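Local structure of Alpha/beta hydrolase fold-3 domain protein (Sulfolobus islandicus, 5LK6) at residues A[36-41]-A[278-283]; A[47-52]-A[129-134]; A[65-70]-A[100-105]; A[116-121]-A[209-214]; A[160-165]-A[228-233]. The protein probably hydrolyses carboxylic esters as an alpha/beta hydrolase-fold lipase or carboxylesterase from a thermophilic archaeon. All blocks are in the same frame, centred on the assembly; numbering follows the deposited sequence.

Contact 1 (A[36-41]-A[278-283])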
# COMPACT_ATOMS: atom_id res chain seq x y z
N SER A 36 5.67 14.96 -18.19
CA SER A 36 7.13 15.19 -18.47
C SER A 36 7.88 15.94 -17.39
O SER A 36 9.07 15.85 -17.34
CB SER A 36 7.33 16.00 -19.76
OG SER A 36 6.83 15.20 -20.81
N ALA A 37 7.20 16.71 -16.56
CA ALA A 37 7.85 17.32 -15.40
C ALA A 37 8.55 16.32 -14.46
O ALA A 37 9.38 16.70 -13.69
CB ALA A 37 6.83 18.15 -14.59
N ALA A 38 8.16 15.06 -14.47
CA ALA A 38 8.86 14.07 -13.66
C ALA A 38 10.26 13.76 -14.23
O ALA A 38 10.43 13.66 -15.41
CB ALA A 38 8.02 12.78 -13.51
N PRO A 39 11.27 13.62 -13.36
CA PRO A 39 12.53 13.07 -13.85
C PRO A 39 12.42 11.60 -14.32
O PRO A 39 11.51 10.85 -13.96
CB PRO A 39 13.41 13.13 -12.60
CG PRO A 39 12.42 12.85 -11.48
CD PRO A 39 11.31 13.78 -11.89
N LYS A 40 13.40 11.22 -15.13
CA LYS A 40 13.52 9.87 -15.67
C LYS A 40 14.66 9.12 -14.98
O LYS A 40 15.80 9.37 -15.30
CB LYS A 40 13.84 10.00 -17.16
CG LYS A 40 12.73 10.66 -17.94
CD LYS A 40 13.02 10.73 -19.41
CE LYS A 40 11.90 11.46 -20.10
NZ LYS A 40 11.88 11.05 -21.53
N VAL A 41 14.40 8.21 -14.06
CA VAL A 41 15.53 7.43 -13.49
C VAL A 41 16.26 6.67 -14.61
O VAL A 41 15.62 6.27 -15.56
CB VAL A 41 15.12 6.50 -12.32
CG1 VAL A 41 14.52 7.35 -11.22
CG2 VAL A 41 14.13 5.43 -12.75
N SER A 278 1.11 9.47 -11.86
CA SER A 278 1.70 10.22 -12.96
C SER A 278 2.42 11.48 -12.42
O SER A 278 3.33 12.03 -13.09
CB SER A 278 0.64 10.57 -14.02
OG SER A 278 0.05 9.44 -14.64
N PHE A 279 2.04 11.92 -11.21
CA PHE A 279 2.56 13.15 -10.62
C PHE A 279 3.26 12.87 -9.32
O PHE A 279 3.23 13.68 -8.37
CB PHE A 279 1.44 14.16 -10.45
CG PHE A 279 0.60 14.25 -11.65
CD1 PHE A 279 1.16 14.63 -12.82
CD2 PHE A 279 -0.73 13.79 -11.64
CE1 PHE A 279 0.38 14.64 -13.99
CE2 PHE A 279 -1.51 13.80 -12.79
CZ PHE A 279 -0.95 14.23 -13.98
N PHE A 280 4.00 11.76 -9.34
CA PHE A 280 4.74 11.33 -8.15
C PHE A 280 5.74 12.35 -7.57
O PHE A 280 5.93 12.33 -6.39
CB PHE A 280 5.40 9.95 -8.34
CG PHE A 280 6.50 9.90 -9.38
CD1 PHE A 280 7.80 10.29 -9.06
CD2 PHE A 280 6.25 9.41 -10.66
CE1 PHE A 280 8.81 10.21 -10.03
CE2 PHE A 280 7.24 9.34 -11.62
CZ PHE A 280 8.52 9.75 -11.31
N PRO A 281 6.33 13.25 -8.39
CA PRO A 281 7.21 14.25 -7.77
C PRO A 281 6.50 15.28 -6.91
O PRO A 281 7.07 15.75 -5.96
CB PRO A 281 7.89 14.95 -8.95
CG PRO A 281 7.66 14.09 -10.12
CD PRO A 281 6.35 13.40 -9.86
N LEU A 282 5.27 15.61 -7.26
CA LEU A 282 4.45 16.54 -6.48
C LEU A 282 3.60 15.85 -5.41
O LEU A 282 3.13 16.48 -4.50
CB LEU A 282 3.48 17.25 -7.45
CG LEU A 282 3.84 18.54 -8.18
CD1 LEU A 282 5.34 18.80 -8.24
CD2 LEU A 282 3.18 18.56 -9.57
N ILE A 283 3.33 14.57 -5.57
CA ILE A 283 2.40 13.85 -4.69
C ILE A 283 3.19 12.63 -4.22
O ILE A 283 3.17 11.59 -4.88
CB ILE A 283 1.11 13.46 -5.48
CG1 ILE A 283 0.41 14.71 -5.98
CG2 ILE A 283 0.15 12.68 -4.63
CD1 ILE A 283 -0.90 14.46 -6.72
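Ala38 puts its CB into the angle between the Phe280 ring and the Pro281 ring, and this one methyl touches both. Its CB lies 3.7 Å from Pro281 CG. On the aromatic side, Ala38 CB approaches Phe280 CZ obliquely at 3.8 Å. Phe280 has a chi1 of 66°, which sets CG between the backbone N and the carbonyl carbon. The carbonyl of Pro39 meets the same ring at its edge, near the ring plane, with Pro39 O 4.1 Å from Phe280 CZ. The two prolines slide past each other in opposite directions, touching through Pro39 CD and Pro281 CG at 4.1 Å. In the alpha/beta hydrolase fold this joins the exit of helix 24-36, near the N terminus, to the turn between strand 272-273 and the C-terminal helix 285-302. The turn is held by its own backbone, Ile283 N donating to Phe279 O over 2.9 Å. Across the contact no hydrogen bond forms; the contact is apolar, with 161 Å² buried over both sides. Beyond it, Ala38 also rests on Pro92 of helix 91-101, while Phe280 packs on Arg287 and Ile290 of helix 285-302. Neighbouring Phe279 makes an edge-to-face pair with Phe15. Phe280 has Pro281 CD above one ring face, offset toward the rim.

Contact 2 (A[47-52]-A[129-134])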
# COMPACT_ATOMS: atom_id res chain seq x y z
N GLU A 47 14.65 0.24 -25.73
CA GLU A 47 14.45 0.27 -27.22
C GLU A 47 12.98 0.43 -27.55
O GLU A 47 12.12 0.10 -26.75
CB GLU A 47 15.04 -0.96 -27.96
CG GLU A 47 14.76 -2.29 -27.28
CD GLU A 47 15.05 -3.50 -28.17
OE1 GLU A 47 15.55 -3.25 -29.27
OE2 GLU A 47 14.75 -4.68 -27.76
N ASP A 48 12.71 1.00 -28.71
CA ASP A 48 11.37 1.01 -29.26
C ASP A 48 11.22 -0.17 -30.20
O ASP A 48 12.14 -0.50 -30.86
CB ASP A 48 11.10 2.32 -29.97
CG ASP A 48 11.02 3.51 -28.99
OD1 ASP A 48 10.35 3.38 -27.93
OD2 ASP A 48 11.58 4.60 -29.29
N ILE A 49 10.08 -0.85 -30.18
CA ILE A 49 9.82 -1.94 -31.08
C ILE A 49 8.47 -1.79 -31.80
O ILE A 49 7.77 -0.75 -31.62
CB ILE A 49 9.98 -3.30 -30.37
CG1 ILE A 49 8.85 -3.58 -29.38
CG2 ILE A 49 11.30 -3.34 -29.67
CD1 ILE A 49 8.81 -5.01 -28.91
N LYS A 50 8.17 -2.79 -32.65
CA LYS A 50 7.00 -2.84 -33.53
C LYS A 50 6.40 -4.21 -33.37
O LYS A 50 7.04 -5.17 -33.76
CB LYS A 50 7.37 -2.72 -35.01
CG LYS A 50 8.07 -1.45 -35.44
CD LYS A 50 7.17 -0.25 -35.39
CE LYS A 50 7.68 0.79 -36.37
NZ LYS A 50 7.43 2.18 -35.90
N ILE A 51 5.20 -4.30 -32.84
CA ILE A 51 4.59 -5.58 -32.55
C ILE A 51 3.59 -5.82 -33.67
O ILE A 51 2.78 -4.95 -33.94
CB ILE A 51 3.91 -5.57 -31.17
CG1 ILE A 51 4.96 -5.30 -30.08
CG2 ILE A 51 3.17 -6.88 -30.93
CD1 ILE A 51 4.41 -5.47 -28.68
N PRO A 52 3.64 -7.00 -34.31
CA PRO A 52 2.74 -7.28 -35.42
C PRO A 52 1.31 -7.65 -34.97
O PRO A 52 0.96 -8.82 -34.79
CB PRO A 52 3.46 -8.44 -36.16
CG PRO A 52 4.16 -9.18 -35.10
CD PRO A 52 4.58 -8.12 -34.09
N THR A 129 -0.04 -8.20 -25.63
CA THR A 129 0.17 -9.13 -24.54
C THR A 129 0.47 -10.54 -25.08
O THR A 129 1.41 -11.20 -24.64
CB THR A 129 -1.02 -9.14 -23.57
OG1 THR A 129 -1.11 -7.85 -22.98
CG2 THR A 129 -0.85 -10.17 -22.46
N ASN A 130 -0.32 -10.96 -26.04
CA ASN A 130 -0.23 -12.28 -26.62
C ASN A 130 1.10 -12.47 -27.32
O ASN A 130 1.78 -13.50 -27.17
CB ASN A 130 -1.38 -12.46 -27.57
CG ASN A 130 -1.56 -13.88 -28.02
OD1 ASN A 130 -2.06 -14.76 -27.32
ND2 ASN A 130 -1.19 -14.08 -29.24
N TRP A 131 1.52 -11.45 -28.03
CA TRP A 131 2.76 -11.54 -28.74
C TRP A 131 3.97 -11.55 -27.81
O TRP A 131 4.89 -12.34 -28.02
CB TRP A 131 2.89 -10.38 -29.70
CG TRP A 131 4.09 -10.42 -30.54
CD1 TRP A 131 4.23 -11.04 -31.78
CD2 TRP A 131 5.36 -9.78 -30.25
NE1 TRP A 131 5.50 -10.81 -32.27
CE2 TRP A 131 6.22 -10.04 -31.38
CE3 TRP A 131 5.84 -8.99 -29.20
CZ2 TRP A 131 7.53 -9.55 -31.47
CZ3 TRP A 131 7.17 -8.51 -29.27
CH2 TRP A 131 8.00 -8.80 -30.41
N VAL A 132 3.98 -10.66 -26.81
CA VAL A 132 5.09 -10.61 -25.85
C VAL A 132 5.21 -11.98 -25.12
O VAL A 132 6.30 -12.50 -24.93
CB VAL A 132 4.93 -9.44 -24.86
CG1 VAL A 132 5.87 -9.58 -23.64
CG2 VAL A 132 5.17 -8.12 -25.57
N TYR A 133 4.09 -12.55 -24.75
CA TYR A 133 4.04 -13.84 -24.10
C TYR A 133 4.60 -14.99 -24.94
O TYR A 133 5.10 -15.94 -24.38
CB TYR A 133 2.58 -14.11 -23.76
CG TYR A 133 2.27 -15.41 -23.08
CD1 TYR A 133 2.30 -15.51 -21.72
CD2 TYR A 133 1.90 -16.55 -23.81
CE1 TYR A 133 1.98 -16.69 -21.09
CE2 TYR A 133 1.58 -17.73 -23.19
CZ TYR A 133 1.63 -17.79 -21.83
OH TYR A 133 1.29 -18.92 -21.16
N ASN A 134 4.48 -14.91 -26.28
CA ASN A 134 4.97 -15.93 -27.22
C ASN A 134 6.36 -15.63 -27.72
O ASN A 134 6.79 -16.26 -28.63
CB ASN A 134 4.06 -16.02 -28.45
CG ASN A 134 2.73 -16.61 -28.12
OD1 ASN A 134 2.60 -17.50 -27.29
ND2 ASN A 134 1.71 -16.11 -28.77
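Trp131 presents one face of its indole to Pro52, the two side chains crossing at about a right angle. The contact belongs to the alpha/beta hydrolase sandwich: helix 120-133 lies against the mixed sheet and here meets its outermost strand, 46-52. The axes of segments 47-52 and 129-133 pass 8.9 Å apart at 105°, and Trp131 supplies most of the helix side of the contact. The CA–CB bond of Trp131 points toward the strand, and CG stands anti to the backbone N (chi1 -177°). Pro52 CD makes a CH-pi contact, 3.7 Å from the centroid of the five-membered ring of Trp131 and 25° off its normal. Ile51 comes in obliquely, its CG2 lying 3.7 Å from Trp131 CG, with its CG1 and CD1 beside CE3 and CZ3 of Trp131. Farther along the indole, Ile49 CD1 reaches Trp131 CZ3 at 3.9 Å. The three strand residues thus follow the indole from pyrrole to benzene ring. Ile49 and Ile51 also pack on Ala60 of the adjoining strand 57-63, and Val132 rests on Val73 and Ile75 of strand 72-77. Deeper toward the sheet the contact finishes with two methyls, Ile51 CD1 and Val132 CG2, 4.2 Å apart.

Contact 3 (A[65-70]-A[100-105])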
# COMPACT_ATOMS: atom_id res chain seq x y z
N PRO A 65 15.77 -3.39 -16.70
CA PRO A 65 16.43 -2.87 -15.51
C PRO A 65 17.96 -3.07 -15.58
O PRO A 65 18.50 -3.72 -16.50
CB PRO A 65 15.83 -3.68 -14.39
CG PRO A 65 15.52 -5.01 -15.05
CD PRO A 65 15.27 -4.76 -16.50
N LYS A 66 18.63 -2.46 -14.60
CA LYS A 66 20.09 -2.58 -14.43
C LYS A 66 20.46 -3.97 -14.00
O LYS A 66 21.34 -4.55 -14.58
CB LYS A 66 20.61 -1.52 -13.47
CG LYS A 66 20.74 -0.21 -14.21
CD LYS A 66 21.31 0.92 -13.39
CE LYS A 66 22.00 1.90 -14.35
NZ LYS A 66 22.01 3.30 -13.85
N ALA A 67 19.73 -4.51 -13.04
CA ALA A 67 19.74 -5.94 -12.72
C ALA A 67 19.88 -6.89 -13.93
O ALA A 67 19.41 -6.60 -15.04
CB ALA A 67 18.48 -6.31 -11.90
N ASN A 68 20.56 -8.01 -13.69
CA ASN A 68 20.79 -9.04 -14.70
C ASN A 68 19.54 -9.83 -14.76
O ASN A 68 18.82 -9.93 -13.76
CB ASN A 68 21.91 -10.04 -14.28
CG ASN A 68 23.27 -9.38 -14.05
OD1 ASN A 68 23.91 -8.90 -15.00
ND2 ASN A 68 23.70 -9.36 -12.79
N GLY A 69 19.32 -10.47 -15.90
CA GLY A 69 18.23 -11.41 -16.06
C GLY A 69 18.57 -12.71 -15.38
O GLY A 69 19.54 -12.75 -14.66
N PRO A 70 17.78 -13.77 -15.57
CA PRO A 70 16.49 -13.70 -16.26
C PRO A 70 15.37 -12.85 -15.53
O PRO A 70 15.36 -12.72 -14.31
CB PRO A 70 16.08 -15.19 -16.37
CG PRO A 70 16.84 -15.89 -15.29
CD PRO A 70 17.87 -14.95 -14.71
N ALA A 100 11.82 -0.03 -9.82
CA ALA A 100 11.18 -0.66 -8.65
C ALA A 100 10.86 -2.16 -8.75
O ALA A 100 10.82 -2.82 -7.72
CB ALA A 100 9.90 0.08 -8.24
N CYS A 101 10.58 -2.68 -9.94
CA CYS A 101 10.20 -4.08 -10.09
C CYS A 101 11.39 -5.00 -10.48
O CYS A 101 11.26 -6.25 -10.45
CB CYS A 101 9.04 -4.24 -11.11
SG CYS A 101 9.52 -3.98 -12.86
N ASN A 102 12.51 -4.40 -10.89
CA ASN A 102 13.65 -5.14 -11.48
C ASN A 102 13.14 -6.15 -12.56
O ASN A 102 13.54 -7.32 -12.63
CB ASN A 102 14.53 -5.80 -10.39
CG ASN A 102 15.41 -4.79 -9.62
OD1 ASN A 102 15.83 -3.71 -10.11
ND2 ASN A 102 15.69 -5.14 -8.40
N CYS A 103 12.25 -5.65 -13.39
CA CYS A 103 11.61 -6.45 -14.39
C CYS A 103 11.58 -5.69 -15.71
O CYS A 103 11.91 -4.48 -15.77
CB CYS A 103 10.22 -6.92 -13.90
SG CYS A 103 8.92 -5.67 -13.98
N VAL A 104 11.24 -6.41 -16.78
CA VAL A 104 11.16 -5.78 -18.07
C VAL A 104 9.79 -5.15 -18.16
O VAL A 104 8.78 -5.82 -17.92
CB VAL A 104 11.31 -6.79 -19.21
CG1 VAL A 104 11.07 -6.10 -20.58
CG2 VAL A 104 12.66 -7.43 -19.15
N VAL A 105 9.75 -3.86 -18.47
CA VAL A 105 8.48 -3.19 -18.75
C VAL A 105 8.33 -2.96 -20.27
O VAL A 105 9.23 -2.41 -20.91
CB VAL A 105 8.34 -1.86 -17.96
CG1 VAL A 105 7.04 -1.15 -18.34
CG2 VAL A 105 8.35 -2.17 -16.46
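Asn102, the first residue beyond the helix, has left-handed backbone angles (phi 46°, psi 46°), and its carbonyl carbon lies against Pro65; its CG stands anti to that carbonyl carbon (chi1 -75°), near Ala67. This is the tight alpha-to-beta turn between helix 91-101 and strand 104-108 of the alpha/beta hydrolase sheet, met by the loop joining strands 57-63 and 72-77. A Cys-X-Cys disulfide fastens the turn to itself: Cys101 SG and Cys103 SG, 2.1 Å apart, link the last helical residue to the approach of the strand. The Pro65 ring lies against the turn's backbone, its CG 3.6 Å from Asn102 C. Pro65 CB approaches Asn102 CA at 3.9 Å. Next to it, Ala67 CB touches the amide group of Asn102, 4.1 Å from CG. No hydrogen bond joins the two segments; helix 285-302 adds polar bonds to the turn, Tyr302 OH to Asn102 O and Arg298 NE to Ala100 O. The CA–CB bond of Cys103 points away from segment 65-70, and the side chain packs on Phe301 and Tyr302. On the strand side, the Pro65 ring ends with CD against Cys103 O at 3.4 Å.

Contact 4 (A[116-121]-A[209-214]). With SO4 (sulfate ion), chain E.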
# COMPACT_ATOMS: atom_id res chain seq x y z
N TYR A 116 -9.47 6.03 -33.40
CA TYR A 116 -9.82 4.64 -33.35
C TYR A 116 -10.70 4.42 -32.16
O TYR A 116 -10.33 4.67 -30.99
CB TYR A 116 -8.57 3.71 -33.28
CG TYR A 116 -7.62 3.97 -34.41
CD1 TYR A 116 -7.83 3.37 -35.67
CD2 TYR A 116 -6.56 4.87 -34.25
CE1 TYR A 116 -6.97 3.65 -36.74
CE2 TYR A 116 -5.72 5.17 -35.31
CZ TYR A 116 -5.92 4.55 -36.53
OH TYR A 116 -5.08 4.86 -37.53
N LYS A 117 -11.85 3.87 -32.45
CA LYS A 117 -12.91 3.69 -31.48
C LYS A 117 -12.76 2.33 -30.83
O LYS A 117 -12.12 1.46 -31.34
CB LYS A 117 -14.28 3.74 -32.16
CG LYS A 117 -14.53 4.95 -33.07
CD LYS A 117 -14.77 6.22 -32.28
CE LYS A 117 -15.11 7.35 -33.21
NZ LYS A 117 -14.73 8.63 -32.55
N PHE A 118 -13.42 2.18 -29.71
CA PHE A 118 -13.64 0.91 -29.09
C PHE A 118 -14.14 -0.10 -30.14
O PHE A 118 -14.99 0.26 -30.97
CB PHE A 118 -14.65 1.09 -27.97
CG PHE A 118 -15.12 -0.19 -27.37
CD1 PHE A 118 -16.21 -0.86 -27.91
CD2 PHE A 118 -14.51 -0.71 -26.22
CE1 PHE A 118 -16.65 -2.03 -27.33
CE2 PHE A 118 -14.92 -1.89 -25.66
CZ PHE A 118 -16.00 -2.54 -26.20
N PRO A 119 -13.65 -1.35 -30.14
CA PRO A 119 -12.72 -1.93 -29.18
C PRO A 119 -11.25 -1.95 -29.63
O PRO A 119 -10.49 -2.87 -29.26
CB PRO A 119 -13.24 -3.33 -29.08
CG PRO A 119 -13.63 -3.64 -30.48
CD PRO A 119 -14.23 -2.37 -31.02
N SER A 120 -10.81 -0.93 -30.38
CA SER A 120 -9.45 -0.94 -30.94
C SER A 120 -8.36 -0.98 -29.86
O SER A 120 -7.46 -1.80 -29.96
CB SER A 120 -9.19 0.28 -31.86
OG SER A 120 -10.20 0.48 -32.80
N ALA A 121 -8.42 -0.11 -28.85
CA ALA A 121 -7.49 -0.14 -27.74
C ALA A 121 -7.40 -1.51 -27.06
O ALA A 121 -6.33 -1.86 -26.54
CB ALA A 121 -7.86 0.89 -26.72
N GLN A 209 -15.84 10.02 -26.94
CA GLN A 209 -14.83 9.86 -27.96
C GLN A 209 -14.52 8.38 -28.30
O GLN A 209 -14.25 8.06 -29.48
CB GLN A 209 -13.56 10.59 -27.61
CG GLN A 209 -13.64 12.08 -27.33
CD GLN A 209 -14.17 12.93 -28.48
OE1 GLN A 209 -15.32 13.39 -28.40
NE2 GLN A 209 -13.34 13.18 -29.52
N TYR A 210 -14.56 7.50 -27.31
CA TYR A 210 -14.12 6.11 -27.50
C TYR A 210 -15.29 5.19 -27.91
O TYR A 210 -15.14 4.40 -28.85
CB TYR A 210 -13.51 5.63 -26.18
CG TYR A 210 -12.97 4.24 -26.03
CD1 TYR A 210 -12.01 3.75 -26.85
CD2 TYR A 210 -13.38 3.45 -24.97
CE1 TYR A 210 -11.51 2.46 -26.68
CE2 TYR A 210 -12.87 2.16 -24.77
CZ TYR A 210 -11.93 1.67 -25.62
OH TYR A 210 -11.40 0.41 -25.40
N LEU A 211 -16.44 5.30 -27.23
CA LEU A 211 -17.57 4.38 -27.42
C LEU A 211 -18.32 4.70 -28.71
O LEU A 211 -18.29 5.83 -29.19
CB LEU A 211 -18.48 4.38 -26.22
CG LEU A 211 -17.83 3.98 -24.88
CD1 LEU A 211 -18.81 4.01 -23.75
CD2 LEU A 211 -17.25 2.59 -24.95
N ARG A 212 -18.89 3.68 -29.33
CA ARG A 212 -19.61 3.85 -30.59
C ARG A 212 -21.11 4.07 -30.45
O ARG A 212 -21.74 4.72 -31.29
CB ARG A 212 -19.41 2.63 -31.48
CG ARG A 212 -17.95 2.28 -31.81
CD ARG A 212 -17.88 0.88 -32.41
NE ARG A 212 -18.31 -0.14 -31.47
CZ ARG A 212 -18.08 -1.44 -31.59
NH1 ARG A 212 -17.39 -1.94 -32.63
NH2 ARG A 212 -18.52 -2.26 -30.64
N SER A 213 -21.68 3.44 -29.43
CA SER A 213 -23.11 3.51 -29.12
C SER A 213 -23.28 3.13 -27.64
O SER A 213 -22.31 2.63 -26.99
CB SER A 213 -23.92 2.55 -30.03
OG SER A 213 -23.78 1.19 -29.64
N PRO A 214 -24.49 3.36 -27.09
CA PRO A 214 -24.69 2.98 -25.67
C PRO A 214 -24.54 1.50 -25.41
O PRO A 214 -24.18 1.12 -24.31
CB PRO A 214 -26.12 3.48 -25.38
CG PRO A 214 -26.20 4.75 -26.25
CD PRO A 214 -25.56 4.28 -27.56
S SO4 E . -17.19 -5.68 -32.19
O1 SO4 E . -16.58 -4.64 -33.02
O2 SO4 E . -16.01 -6.54 -31.73
O3 SO4 E . -18.07 -4.99 -31.18
O4 SO4 E . -18.20 -6.47 -32.90
O HOH W 1 -17.37 8.30 -31.10
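Phe118 sets its CB over the centre of the Tyr210 ring, 3.6 Å from the centroid, a CH-pi contact. Phe118 CG stands anti to its backbone N (chi1 171°), and the ring turns an edge to the same face, in an offset edge-to-face pair with planes at 85°; the closest touch is Phe118 CD2 to Tyr210 OH at 3.4 Å. Phe118 N donates to Tyr210 O over 2.9 Å. Lys117 NZ bonds Gln209 O at 3.2 Å, and also Pro114 O and a water that reaches Leu211 O. The contact ties the start of core helix 120-133 to the end of helix 200-210, in the insertion after strand 173-176 that in this family typically builds part of the cap. Pro119, after a cis peptide, places CB over the centre of the phenyl ring. Lys117 O accepts from both Ser120 N and Ser120 OG. Phe118 O lies above one guanidinium face of Arg212, offset toward its rim, while Arg212 NH1 and NH2 bond O1 and O3 of a sulfate ion, each at 2.8 Å; the ion, probably from the crystallisation liquor, is also bonded by Arg221. Asp216 forms a salt bridge with Arg212, and Phe82 stacks on Tyr210.

Contact 5 (A[160-165]-A[228-233])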
# COMPACT_ATOMS: atom_id res chain seq x y z
N VAL A 160 -7.99 -7.33 -20.81
CA VAL A 160 -7.00 -8.27 -21.30
C VAL A 160 -6.92 -9.59 -20.48
O VAL A 160 -6.88 -10.67 -21.06
CB VAL A 160 -5.60 -7.66 -21.36
CG1 VAL A 160 -4.59 -8.78 -21.61
CG2 VAL A 160 -5.52 -6.62 -22.49
N ALA A 161 -6.93 -9.48 -19.16
CA ALA A 161 -6.87 -10.65 -18.28
C ALA A 161 -8.05 -11.55 -18.46
O ALA A 161 -7.92 -12.76 -18.35
CB ALA A 161 -6.77 -10.24 -16.82
N LEU A 162 -9.21 -10.96 -18.61
CA LEU A 162 -10.42 -11.70 -18.94
C LEU A 162 -10.31 -12.44 -20.28
O LEU A 162 -10.56 -13.65 -20.34
CB LEU A 162 -11.61 -10.74 -18.96
CG LEU A 162 -12.32 -10.58 -17.62
CD1 LEU A 162 -13.08 -9.24 -17.53
CD2 LEU A 162 -13.24 -11.77 -17.42
N LEU A 163 -9.98 -11.71 -21.34
CA LEU A 163 -9.76 -12.27 -22.68
C LEU A 163 -8.68 -13.36 -22.76
O LEU A 163 -8.67 -14.14 -23.69
CB LEU A 163 -9.33 -11.14 -23.62
CG LEU A 163 -10.41 -10.10 -24.01
CD1 LEU A 163 -9.84 -8.96 -24.85
CD2 LEU A 163 -11.56 -10.79 -24.72
N SER A 164 -7.77 -13.36 -21.79
CA SER A 164 -6.66 -14.28 -21.70
C SER A 164 -6.99 -15.54 -20.95
O SER A 164 -6.16 -16.44 -20.97
CB SER A 164 -5.48 -13.62 -20.99
OG SER A 164 -4.93 -12.59 -21.78
N LYS A 165 -8.14 -15.63 -20.30
CA LYS A 165 -8.52 -16.83 -19.55
C LYS A 165 -8.51 -18.08 -20.47
O LYS A 165 -9.14 -18.07 -21.50
CB LYS A 165 -9.89 -16.64 -18.91
CG LYS A 165 -10.19 -17.57 -17.74
CD LYS A 165 -11.64 -17.49 -17.28
CE LYS A 165 -12.07 -18.88 -16.83
NZ LYS A 165 -13.46 -18.90 -16.31
N GLN A 228 -19.30 -12.35 -16.95
CA GLN A 228 -20.19 -13.39 -16.44
C GLN A 228 -19.52 -14.23 -15.36
O GLN A 228 -20.10 -14.48 -14.33
CB GLN A 228 -20.71 -14.25 -17.60
CG GLN A 228 -22.09 -13.78 -18.10
CD GLN A 228 -22.65 -14.68 -19.20
OE1 GLN A 228 -22.57 -15.91 -19.14
NE2 GLN A 228 -23.25 -14.06 -20.21
N ASP A 229 -18.28 -14.60 -15.62
CA ASP A 229 -17.45 -15.43 -14.76
C ASP A 229 -16.08 -14.76 -14.56
O ASP A 229 -15.26 -14.66 -15.51
CB ASP A 229 -17.25 -16.80 -15.46
CG ASP A 229 -16.53 -17.83 -14.60
OD1 ASP A 229 -16.46 -17.67 -13.37
OD2 ASP A 229 -16.05 -18.82 -15.17
N LEU A 230 -15.80 -14.36 -13.33
CA LEU A 230 -14.50 -13.75 -13.02
C LEU A 230 -13.50 -14.74 -12.46
O LEU A 230 -12.36 -14.37 -12.20
CB LEU A 230 -14.65 -12.55 -12.09
CG LEU A 230 -15.39 -11.38 -12.73
CD1 LEU A 230 -15.84 -10.39 -11.67
CD2 LEU A 230 -14.56 -10.69 -13.82
N SER A 231 -13.90 -16.00 -12.33
CA SER A 231 -13.03 -17.05 -11.72
C SER A 231 -11.82 -17.35 -12.60
O SER A 231 -11.83 -17.08 -13.81
CB SER A 231 -13.82 -18.33 -11.44
OG SER A 231 -14.04 -18.98 -12.69
N GLY A 232 -10.75 -17.85 -11.94
CA GLY A 232 -9.47 -18.21 -12.57
C GLY A 232 -8.75 -17.12 -13.30
O GLY A 232 -8.01 -17.38 -14.20
N LEU A 233 -8.98 -15.87 -12.93
CA LEU A 233 -8.19 -14.79 -13.44
C LEU A 233 -6.90 -14.71 -12.62
O LEU A 233 -6.82 -15.24 -11.51
CB LEU A 233 -8.97 -13.48 -13.30
CG LEU A 233 -10.19 -13.36 -14.19
CD1 LEU A 233 -10.83 -12.03 -13.92
CD2 LEU A 233 -9.82 -13.45 -15.67
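An Asx turn at Asp229 receives the side chain of Lys165, in the chain following helix 152-163. Asp229 OD1 accepts from Ser231 N at 3.2 Å and from Ser231 OG at 2.8 Å, both donors arriving from the same face of the carboxylate plane. The two bonds to OD1 probably help to fix the carboxylate, whose OD2 forms the salt bridge with Lys165 NZ at 2.8 Å. Lys165 and Asp229 cross at about a right angle; Lys165 CG stands anti to the backbone N (chi1 -160°), and farther out its CD and CE pass Ser231 O. Both charges lie on exposed residues, so solvent probably screens the pair. Next to the salt bridge the contact is apolar. Leu162 CD2 meets Leu230 CD2 at 4.0 Å, the two side chains crossing obliquely. Leu233 CD2 lies 3.4 Å from Ala161 O and also reaches Leu162 CA, so this methyl lies against the helix backbone. Tyr253 of helix 247-259 packs on both Leu162 and Leu230, continuing the apolar layer. The loop here leads into strand 236-241, so the chain after helix 152-163 is joined to the entry of a core strand, in the layered helix-on-sheet build of the alpha/beta hydrolase fold.

From the N terminus, contact 1 opens first, at 36-41, and closes last, at 278-283, so the other four nest inside its loop; it ties the chain after helix 24-36 to the approach of helix 285-302. Contact 2 opens on edge strand 46-52 and closes on helix 120-133, enclosing contact 3, which joins the loop after strand 57-63 to the turn before strand 104-108. Contact 4 opens in the loop entering helix 120-133, before contact 2 closes, so these two cross. Contact 5 opens after contact 2 has closed, yet they touch, Thr129 OG1 lying 3.9 Å from Val160 CG1. Contacts 4 and 5 cross, linking two core helices to the region between strands 173-176 and 236-241.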